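Local coordinates for protein putative sodium:solute symporter (Proteus mirabilis, PDB 5NV9) that imports the sialic acid N-acetylneuraminic acid across the inner membrane, driven by the sodium gradient, so that the bacterium can use host-derived sialic acid for energy, at residues 22-25 and 26-30; 74-77 and 78-81; 164-167 and 168-171; 233-236 and 237-240. One frame throughout, in Å; residues are numbered along the deposited sequence.

Contact 1 (22-25 and 26-30); sequences LLVG and VYFSK
Val26 N donates to Leu22 O and Tyr27 N to Leu23 O, both at 3.0 Å. Val24 O takes the next bond, from Phe28 N at 3.1 Å with a donor angle of 161°, which makes three successive i to i+4 bonds, direct evidence of an alpha helix. The ring atom Phe28 CD2 also lies close to Val24 O, at 3.3 Å, with the oxygen at the ring edge near its plane. Tyr27 CB comes to 3.4 Å from Val24 O. Val24 and Phe28 point the same way and lie alongside each other, the methyl Val24 CG1 meeting Phe28 CD2 at 3.8 Å; CG1 reaches there because it is anti to the backbone N (chi1 176°). The Phe28 ring also has Tyr27 CD2 standing 3.5 Å above its plane, over its centre, which gives one face an aromatic edge as cover. One residue further on, Ser29 OG turns back to Val26 O at 2.6 Å, and Ser29 N donates to the same carbonyl from the same face of its plane, so the hydroxyl adds a second bond where the backbone leaves the membrane. This turn is the cytoplasmic end of transmembrane helix 8-29, packed on helix 155-203: Val24 touches Thr181, Val26 touches Met172, and the Phe28 ring lies almost parallel to that of Trp180.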
loop_
_atom_site.group_PDB
_atom_site.type_symbol
_atom_site.label_atom_id
_atom_site.label_comp_id
_atom_site.label_asym_id
_atom_site.label_seq_id
_atom_site.Cartn_x
_atom_site.Cartn_y
_atom_site.Cartn_z
ATOM N N LEU A 22 -20.670 -2.681 2.298
ATOM C CA LEU A 22 -21.244 -3.883 2.922
ATOM C C LEU A 22 -22.107 -4.725 1.993
ATOM O O LEU A 22 -22.093 -5.963 2.039
ATOM C CB LEU A 22 -22.055 -3.500 4.183
ATOM C CG LEU A 22 -21.225 -2.979 5.379
ATOM C CD1 LEU A 22 -22.052 -2.086 6.334
ATOM C CD2 LEU A 22 -20.568 -4.134 6.098
ATOM N N LEU A 23 -22.860 -4.082 1.108
ATOM C CA LEU A 23 -23.734 -4.851 0.215
ATOM C C LEU A 23 -22.934 -5.650 -0.830
ATOM O O LEU A 23 -23.272 -6.806 -1.135
ATOM C CB LEU A 23 -24.752 -3.932 -0.428
ATOM C CG LEU A 23 -25.902 -3.415 0.477
ATOM C CD1 LEU A 23 -26.501 -2.204 -0.194
ATOM C CD2 LEU A 23 -26.966 -4.489 0.632
ATOM N N VAL A 24 -21.896 -5.041 -1.399
ATOM C CA VAL A 24 -20.937 -5.795 -2.228
ATOM C C VAL A 24 -20.383 -7.048 -1.482
ATOM O O VAL A 24 -20.410 -8.167 -2.007
ATOM C CB VAL A 24 -19.761 -4.912 -2.709
ATOM C CG1 VAL A 24 -18.770 -5.758 -3.475
ATOM C CG2 VAL A 24 -20.287 -3.805 -3.598
ATOM N N GLY A 25 -19.930 -6.866 -0.246
ATOM C CA GLY A 25 -19.501 -8.005 0.611
ATOM C C GLY A 25 -20.519 -9.140 0.769
ATOM O O GLY A 25 -20.186 -10.343 0.673
ATOM N N VAL A 26 -21.753 -8.775 1.065
ATOM C CA VAL A 26 -22.857 -9.756 1.182
ATOM C C VAL A 26 -23.047 -10.508 -0.139
ATOM O O VAL A 26 -23.200 -11.703 -0.135
ATOM C CB VAL A 26 -24.190 -9.068 1.573
ATOM C CG1 VAL A 26 -25.364 -10.066 1.527
ATOM C CG2 VAL A 26 -24.075 -8.435 2.953
ATOM N N TYR A 27 -23.036 -9.798 -1.261
ATOM C CA TYR A 27 -23.198 -10.382 -2.586
ATOM C C TYR A 27 -22.109 -11.468 -2.875
ATOM O O TYR A 27 -22.383 -12.587 -3.325
ATOM C CB TYR A 27 -23.228 -9.223 -3.636
ATOM C CG TYR A 27 -23.326 -9.682 -5.070
ATOM C CD1 TYR A 27 -24.553 -9.718 -5.753
ATOM C CD2 TYR A 27 -22.203 -10.136 -5.734
ATOM C CE1 TYR A 27 -24.623 -10.184 -7.068
ATOM C CE2 TYR A 27 -22.262 -10.590 -7.030
ATOM C CZ TYR A 27 -23.456 -10.610 -7.697
ATOM O OH TYR A 27 -23.432 -11.089 -8.980
ATOM N N PHE A 28 -20.856 -11.150 -2.591
ATOM C CA PHE A 28 -19.781 -12.106 -2.851
ATOM C C PHE A 28 -19.578 -13.198 -1.791
ATOM O O PHE A 28 -18.744 -14.113 -1.995
ATOM C CB PHE A 28 -18.475 -11.302 -3.129
ATOM C CG PHE A 28 -18.485 -10.683 -4.471
ATOM C CD1 PHE A 28 -18.308 -11.511 -5.597
ATOM C CD2 PHE A 28 -18.823 -9.326 -4.648
ATOM C CE1 PHE A 28 -18.379 -10.976 -6.859
ATOM C CE2 PHE A 28 -18.848 -8.764 -5.905
ATOM C CZ PHE A 28 -18.665 -9.611 -7.017
ATOM N N SER A 29 -20.313 -13.130 -0.672
ATOM C CA SER A 29 -20.146 -14.122 0.405
ATOM C C SER A 29 -20.707 -15.491 -0.000
ATOM O O SER A 29 -20.223 -16.516 0.457
ATOM C CB SER A 29 -20.793 -13.655 1.692
ATOM O OG SER A 29 -22.183 -13.490 1.442
ATOM N N LYS A 30 -21.657 -15.486 -0.922
ATOM C CA LYS A 30 -22.356 -16.683 -1.365
ATOM C C LYS A 30 -21.446 -17.676 -2.050
ATOM O O LYS A 30 -21.627 -18.879 -1.915
ATOM C CB LYS A 30 -23.503 -16.304 -2.316
ATOM C CG LYS A 30 -24.395 -15.171 -1.767
ATOM C CD LYS A 30 -25.422 -14.689 -2.785
ATOM C CE LYS A 30 -26.032 -13.367 -2.366
ATOM N NZ LYS A 30 -26.422 -13.353 -0.925
#

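Contact 2 (74-77 and 78-81); sequences SDWT and FIIG. With SLB (N-acetyl-beta-neuraminic acid), chain D.
An Asx turn followed by tight helical turns carries the periplasmic loop after helix 61-73 into helix 80-87, with Trp76 and Thr77 offering their carbonyls to Ile79 and Ile80. Ile79 N reaches Trp76 O at 3.0 Å and Ile80 N reaches Thr77 O at 3.2 Å; both bonds join residues three apart, a 3-10-like spacing, and in both the donor stands well above the carbonyl plane, by 39° and 44°. The Asx turn precedes them: Asp75 OD1 accepts from Thr77 N at 2.8 Å on its anti side and from Thr77 OG1 at 2.6 Å on its syn side. The hydroxyl is brought there by a chi1 of 53°, which sets OG1 between the backbone N and the carbonyl carbon. A water spans the start of the turn, donating to Asp75 O at 2.8 Å and accepting from Phe78 N at 3.0 Å. Against Ile286 and Phe289 of helix 267-301, Trp76 and Ile79 run alongside each other, the methyl Ile79 CD1 lying 4.1 Å from Trp76 CE3, while the indole Trp76 NE1 bonds to Ser293 OG. At the other end Gly81 enters the sialic acid pocket: its carbonyl carbon C is 3.4 Å from C11, the acetamido methyl of the ligand, and Phe78 meets Phe243 of the pocket edge-to-face. Two donors on a single oxygen of the buried Asp75 probably favour the ionised carboxylate, and the same pair fixes its rotation against the start of the helix.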
loop_
_atom_site.group_PDB
_atom_site.type_symbol
_atom_site.label_atom_id
_atom_site.label_comp_id
_atom_site.label_asym_id
_atom_site.label_seq_id
_atom_site.Cartn_x
_atom_site.Cartn_y
_atom_site.Cartn_z
ATOM N N SER A 74 6.752 21.686 0.008
ATOM C CA SER A 74 8.017 21.573 -0.731
ATOM C C SER A 74 7.801 21.553 -2.228
ATOM O O SER A 74 7.640 22.599 -2.833
ATOM C CB SER A 74 8.839 20.337 -0.271
ATOM O OG SER A 74 8.103 19.172 -0.569
ATOM N N ASP A 75 7.881 20.369 -2.841
ATOM C CA ASP A 75 7.881 20.309 -4.256
ATOM C C ASP A 75 7.275 18.995 -4.808
ATOM O O ASP A 75 6.643 18.210 -4.073
ATOM C CB ASP A 75 9.311 20.545 -4.708
ATOM C CG ASP A 75 10.297 19.533 -4.110
ATOM O OD1 ASP A 75 10.077 18.309 -4.234
ATOM O OD2 ASP A 75 11.341 19.942 -3.578
ATOM N N TRP A 76 7.442 18.756 -6.104
ATOM C CA TRP A 76 6.929 17.539 -6.729
ATOM C C TRP A 76 7.995 16.476 -6.879
ATOM O O TRP A 76 7.721 15.485 -7.532
ATOM C CB TRP A 76 6.402 17.830 -8.125
ATOM C CG TRP A 76 5.089 18.541 -8.210
ATOM C CD1 TRP A 76 4.635 19.535 -7.402
ATOM C CD2 TRP A 76 4.111 18.349 -9.210
ATOM N NE1 TRP A 76 3.387 19.933 -7.804
ATOM C CE2 TRP A 76 3.033 19.206 -8.907
ATOM C CE3 TRP A 76 4.008 17.474 -10.315
ATOM C CZ2 TRP A 76 1.891 19.285 -9.702
ATOM C CZ3 TRP A 76 2.860 17.526 -11.083
ATOM C CH2 TRP A 76 1.789 18.413 -10.755
ATOM N N THR A 77 9.184 16.620 -6.306
ATOM C CA THR A 77 10.221 15.620 -6.629
ATOM C C THR A 77 9.833 14.150 -6.381
ATOM O O THR A 77 10.253 13.296 -7.115
ATOM C CB THR A 77 11.563 15.910 -5.958
ATOM O OG1 THR A 77 11.391 16.086 -4.566
ATOM C CG2 THR A 77 12.181 17.123 -6.562
ATOM N N PHE A 78 9.060 13.871 -5.336
ATOM C CA PHE A 78 8.605 12.534 -5.037
ATOM C C PHE A 78 7.800 11.829 -6.128
ATOM O O PHE A 78 7.740 10.615 -6.157
ATOM C CB PHE A 78 7.769 12.534 -3.773
ATOM C CG PHE A 78 8.572 12.431 -2.496
ATOM C CD1 PHE A 78 9.711 13.239 -2.271
ATOM C CD2 PHE A 78 8.115 11.626 -1.459
ATOM C CE1 PHE A 78 10.410 13.176 -1.070
ATOM C CE2 PHE A 78 8.835 11.535 -0.252
ATOM C CZ PHE A 78 9.969 12.324 -0.056
ATOM N N ILE A 79 7.191 12.593 -7.036
ATOM C CA ILE A 79 6.414 12.030 -8.120
ATOM C C ILE A 79 7.316 11.141 -9.008
ATOM O O ILE A 79 6.818 10.235 -9.674
ATOM C CB ILE A 79 5.613 13.105 -8.942
ATOM C CG1 ILE A 79 4.348 12.478 -9.551
ATOM C CG2 ILE A 79 6.501 13.778 -10.011
ATOM C CD1 ILE A 79 3.553 13.394 -10.448
ATOM N N ILE A 80 8.618 11.341 -9.000
ATOM C CA ILE A 80 9.510 10.419 -9.717
ATOM C C ILE A 80 9.212 8.981 -9.230
ATOM O O ILE A 80 9.174 8.038 -10.026
ATOM C CB ILE A 80 10.990 10.855 -9.610
ATOM C CG1 ILE A 80 11.206 12.192 -10.338
ATOM C CG2 ILE A 80 11.926 9.865 -10.289
ATOM C CD1 ILE A 80 12.407 12.959 -9.825
ATOM N N GLY A 81 8.881 8.833 -7.947
ATOM C CA GLY A 81 8.444 7.549 -7.402
ATOM C C GLY A 81 7.379 6.801 -8.158
ATOM O O GLY A 81 7.469 5.584 -8.312
HETATM C C1 SLB D . 0.244 4.625 0.148
HETATM C C2 SLB D . 1.441 4.284 -0.695
HETATM C C3 SLB D . 2.666 4.936 -0.097
HETATM C C4 SLB D . 3.906 4.820 -1.011
HETATM C C5 SLB D . 3.510 5.496 -2.324
HETATM C C6 SLB D . 2.259 4.809 -2.912
HETATM C C7 SLB D . 1.750 5.417 -4.226
HETATM C C8 SLB D . 0.518 4.709 -4.726
HETATM C C9 SLB D . 0.111 5.203 -6.114
HETATM C C10 SLB D . 5.168 6.542 -3.824
HETATM C C11 SLB D . 6.017 6.263 -5.037
HETATM N N5 SLB D . 4.609 5.441 -3.299
HETATM O O1A SLB D . -0.457 5.642 -0.183
HETATM O O1B SLB D . 0.012 3.905 1.193
HETATM O O2 SLB D . 1.631 2.843 -0.782
HETATM O O4 SLB D . 5.065 5.511 -0.429
HETATM O O6 SLB D . 1.181 4.877 -1.983
HETATM O O7 SLB D . 1.385 6.789 -4.044
HETATM O O8 SLB D . 0.745 3.305 -4.763
HETATM O O9 SLB D . 1.100 4.882 -7.123
HETATM O O10 SLB D . 4.961 7.689 -3.394
HETATM O O HOH W 1 7.774 15.779 -3.343
#

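Contact 3 (164-167 and 168-171); sequences LLCI and IYTW
One face of the Tyr169 ring is covered by Cys166 O, which lies 3.7 Å above the plane over the ring centre. Cys166 SG comes to that same face more obliquely, 4.6 Å from the centroid of the Tyr169 ring and 39° off its normal, a sulfur-aromatic contact. The setting is an alpha-helical turn of helix 155-203, within transmembrane segment 155-172, part of the LeuT fold, and the other flat group, the Trp171 indole, has Ile168 O in plane at its edge. A chi1 of 78° swings the Tyr169 ring back over Cys166, in the preceding turn; its hydroxyl then bonds to Gln185 NE2. The Tyr169 side chain lies about 6 Å from a bound sodium ion, so it belongs to the surroundings of that site. Near the surface, the methyl Ile168 CD1 meets Leu164 CD2 at 3.5 Å, the two side chains crossing at a slant; Leu165 and Ile168 also touch helix 8-29. Trp171 N bonds to Ile167 O at 3.0 Å, while the indole extends towards helix 370-398, where Lys378 makes a cation-pi contact with it. Thr170, whose side chain touches Ser345 of the sodium site, contributes two donors to one carbonyl. Thr170 N meets Cys166 O at 3.0 Å only slightly tilted from the carbonyl plane, whereas Thr170 OG1 donates to Cys166 O at 2.8 Å from 43° above that plane.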
loop_
_atom_site.group_PDB
_atom_site.type_symbol
_atom_site.label_atom_id
_atom_site.label_comp_id
_atom_site.label_asym_id
_atom_site.label_seq_id
_atom_site.Cartn_x
_atom_site.Cartn_y
_atom_site.Cartn_z
ATOM N N LEU A 164 -13.888 -1.262 11.623
ATOM C CA LEU A 164 -14.744 -2.398 11.952
ATOM C C LEU A 164 -15.619 -2.779 10.758
ATOM O O LEU A 164 -15.735 -3.933 10.372
ATOM C CB LEU A 164 -15.563 -2.089 13.202
ATOM C CG LEU A 164 -15.814 -3.312 14.078
ATOM C CD1 LEU A 164 -16.368 -2.833 15.411
ATOM C CD2 LEU A 164 -16.737 -4.336 13.423
ATOM N N LEU A 165 -16.225 -1.783 10.159
ATOM C CA LEU A 165 -17.026 -1.986 8.985
ATOM C C LEU A 165 -16.245 -2.611 7.832
ATOM O O LEU A 165 -16.772 -3.490 7.127
ATOM C CB LEU A 165 -17.678 -0.666 8.525
ATOM C CG LEU A 165 -18.866 -0.179 9.358
ATOM C CD1 LEU A 165 -19.578 0.919 8.578
ATOM C CD2 LEU A 165 -19.838 -1.300 9.723
ATOM N N CYS A 166 -15.020 -2.129 7.616
ATOM C CA CYS A 166 -14.110 -2.735 6.633
ATOM C C CYS A 166 -13.867 -4.241 6.890
ATOM O O CYS A 166 -13.956 -5.069 5.959
ATOM C CB CYS A 166 -12.768 -1.997 6.617
ATOM S SG CYS A 166 -11.724 -2.481 5.237
ATOM N N ILE A 167 -13.636 -4.585 8.159
ATOM C CA ILE A 167 -13.443 -5.960 8.598
ATOM C C ILE A 167 -14.649 -6.840 8.235
ATOM O O ILE A 167 -14.469 -7.955 7.828
ATOM C CB ILE A 167 -13.146 -6.049 10.148
ATOM C CG1 ILE A 167 -11.755 -5.514 10.433
ATOM C CG2 ILE A 167 -13.270 -7.481 10.669
ATOM C CD1 ILE A 167 -11.454 -5.219 11.885
ATOM N N ILE A 168 -15.855 -6.325 8.393
ATOM C CA ILE A 168 -17.059 -7.092 8.175
ATOM C C ILE A 168 -17.227 -7.451 6.706
ATOM O O ILE A 168 -17.345 -8.631 6.367
ATOM C CB ILE A 168 -18.282 -6.378 8.779
ATOM C CG1 ILE A 168 -18.192 -6.501 10.304
ATOM C CG2 ILE A 168 -19.567 -7.039 8.285
ATOM C CD1 ILE A 168 -19.070 -5.528 11.030
ATOM N N TYR A 169 -17.138 -6.463 5.819
ATOM C CA TYR A 169 -17.291 -6.752 4.386
ATOM C C TYR A 169 -16.139 -7.569 3.857
ATOM O O TYR A 169 -16.345 -8.347 2.959
ATOM C CB TYR A 169 -17.587 -5.501 3.518
ATOM C CG TYR A 169 -16.422 -4.566 3.149
ATOM C CD1 TYR A 169 -15.393 -4.961 2.277
ATOM C CD2 TYR A 169 -16.416 -3.261 3.576
ATOM C CE1 TYR A 169 -14.369 -4.079 1.921
ATOM C CE2 TYR A 169 -15.367 -2.379 3.234
ATOM C CZ TYR A 169 -14.347 -2.788 2.401
ATOM O OH TYR A 169 -13.316 -1.884 2.078
ATOM N N THR A 170 -14.929 -7.393 4.392
ATOM C CA THR A 170 -13.744 -8.176 3.948
ATOM C C THR A 170 -13.916 -9.651 4.338
ATOM O O THR A 170 -13.816 -10.551 3.521
ATOM C CB THR A 170 -12.418 -7.616 4.546
ATOM O OG1 THR A 170 -12.199 -6.269 4.107
ATOM C CG2 THR A 170 -11.230 -8.421 4.110
ATOM N N TRP A 171 -14.277 -9.869 5.582
ATOM C CA TRP A 171 -14.572 -11.179 6.108
ATOM C C TRP A 171 -15.602 -11.995 5.322
ATOM O O TRP A 171 -15.347 -13.174 4.999
ATOM C CB TRP A 171 -14.920 -11.021 7.588
ATOM C CG TRP A 171 -15.404 -12.246 8.284
ATOM C CD1 TRP A 171 -14.636 -13.205 8.931
ATOM C CD2 TRP A 171 -16.758 -12.612 8.505
ATOM N NE1 TRP A 171 -15.449 -14.158 9.486
ATOM C CE2 TRP A 171 -16.754 -13.827 9.245
ATOM C CE3 TRP A 171 -17.977 -12.070 8.111
ATOM C CZ2 TRP A 171 -17.938 -14.499 9.607
ATOM C CZ3 TRP A 171 -19.164 -12.744 8.472
ATOM C CH2 TRP A 171 -19.126 -13.945 9.209
#

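Contact 4 (233-236 and 237-240); sequences DSTI and PVLM
Leu239 N donates to Thr235 O at 3.0 Å in an almost straight bond, N-H...O 177°, and Met240 N donates to Ile236 O, also at 3.0 Å but less straight, at 151°. Side chains follow these two bonds. With chi1 at 67°, Leu239 CG is tucked back over the helix backbone, 3.2 Å from Thr235 O. Ile236 and Met240, the latter present as selenomethionine, run side by side with Ile236 CG2 3.8 Å from the selenium atom SE of Met240. Across the start of the turn the methyl Val238 CG2 is set against two oxygens, 3.3 Å from Thr235 OG1 and 3.5 Å from Asp233 O. The next shell fixes the residues that lead in. Thr235 OG1 bonds to Arg228 O, so the hydroxyl is committed to the preceding loop, and Asp233 OD2 forms a salt bridge with the guanidinium atom NH1 of the same Arg228. Ser234 is the centre of an inverse gamma turn, closed by a weak bond of 3.1 Å from Thr235 N to Asp233 O, and its own OG is held by Asn457 ND2. Further out, Phe459 of helix 459-475 packs on Ser234, Val238 and Leu239. Together these features mark the periplasmic start of transmembrane helix 236-253: Thr235 stands at the N-cap position and Pro237 lies in the first turn, where a residue lacking N-H costs no helical bond, a classic place for proline.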
loop_
_atom_site.group_PDB
_atom_site.type_symbol
_atom_site.label_atom_id
_atom_site.label_comp_id
_atom_site.label_asym_id
_atom_site.label_seq_id
_atom_site.Cartn_x
_atom_site.Cartn_y
_atom_site.Cartn_z
ATOM N N ASP A 233 19.656 13.619 3.277
ATOM C CA ASP A 233 18.518 14.393 2.781
ATOM C C ASP A 233 17.876 13.631 1.646
ATOM O O ASP A 233 18.553 12.868 0.950
ATOM C CB ASP A 233 18.961 15.759 2.186
ATOM C CG ASP A 233 19.668 16.695 3.217
ATOM O OD1 ASP A 233 19.431 16.574 4.437
ATOM O OD2 ASP A 233 20.490 17.539 2.776
ATOM N N SER A 234 16.602 13.954 1.415
ATOM C CA SER A 234 15.750 13.312 0.458
ATOM C C SER A 234 15.792 14.047 -0.849
ATOM O O SER A 234 14.784 14.522 -1.343
ATOM C CB SER A 234 14.292 13.260 0.991
ATOM O OG SER A 234 14.224 12.370 2.117
ATOM N N THR A 235 16.965 14.065 -1.430
ATOM C CA THR A 235 17.201 14.685 -2.734
ATOM C C THR A 235 16.693 13.761 -3.856
ATOM O O THR A 235 16.246 12.632 -3.613
ATOM C CB THR A 235 18.701 14.916 -2.850
ATOM O OG1 THR A 235 19.336 13.651 -2.854
ATOM C CG2 THR A 235 19.221 15.764 -1.607
ATOM N N ILE A 236 16.793 14.234 -5.081
ATOM C CA ILE A 236 16.295 13.525 -6.231
ATOM C C ILE A 236 16.975 12.156 -6.462
ATOM O O ILE A 236 16.304 11.165 -6.709
ATOM C CB ILE A 236 16.338 14.420 -7.496
ATOM C CG1 ILE A 236 15.230 15.506 -7.441
ATOM C CG2 ILE A 236 16.171 13.546 -8.727
ATOM C CD1 ILE A 236 15.518 16.757 -8.281
ATOM N N PRO A 237 18.315 12.107 -6.429
ATOM C CA PRO A 237 18.992 10.788 -6.483
ATOM C C PRO A 237 18.615 9.823 -5.347
ATOM O O PRO A 237 18.353 8.639 -5.607
ATOM C CB PRO A 237 20.479 11.158 -6.373
ATOM C CG PRO A 237 20.549 12.561 -6.880
ATOM C CD PRO A 237 19.277 13.226 -6.460
ATOM N N VAL A 238 18.541 10.319 -4.109
ATOM C CA VAL A 238 18.148 9.462 -2.939
ATOM C C VAL A 238 16.741 8.852 -3.045
ATOM O O VAL A 238 16.528 7.640 -2.894
ATOM C CB VAL A 238 18.321 10.255 -1.635
ATOM C CG1 VAL A 238 17.880 9.423 -0.433
ATOM C CG2 VAL A 238 19.787 10.671 -1.517
ATOM N N LEU A 239 15.758 9.698 -3.350
ATOM C CA LEU A 239 14.412 9.216 -3.540
ATOM C C LEU A 239 14.245 8.336 -4.815
ATOM O O LEU A 239 13.438 7.429 -4.805
ATOM C CB LEU A 239 13.389 10.358 -3.475
ATOM C CG LEU A 239 13.440 11.371 -4.589
ATOM C CD1 LEU A 239 12.704 10.802 -5.780
ATOM C CD2 LEU A 239 12.808 12.709 -4.194
HETATM N N MSE A 240 15.029 8.551 -5.868
HETATM C CA MSE A 240 15.017 7.660 -7.018
HETATM C C MSE A 240 15.496 6.261 -6.666
HETATM O O MSE A 240 14.808 5.298 -6.973
HETATM C CB MSE A 240 15.841 8.190 -8.180
HETATM C CG MSE A 240 15.015 9.248 -8.885
HETATM SE SE MSE A 240 16.065 10.138 -10.309
HETATM C CE MSE A 240 15.455 8.852 -11.685
#

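From the N terminus the four contacts follow one another in series; each is a local turn, so none closes a long loop and none nests in or crosses another. They form two pairs on opposite sides of the chain's centre. Contact 1 ends helix 8-29 and lies against contact 3 on helix 155-203, with Leu22 CD2 3.8 Å from Ile168 CG2 and centres about 11 Å apart. Contact 2, leading into helix 80-87, meets contact 4, the start of helix 236-253, through Ile80 CG2 and Met240 CG at 3.4 Å. Contact 3 lies beside the second sodium site, with contact 1 farther from it; the other pair borders the periplasmic side of the sialic acid pocket.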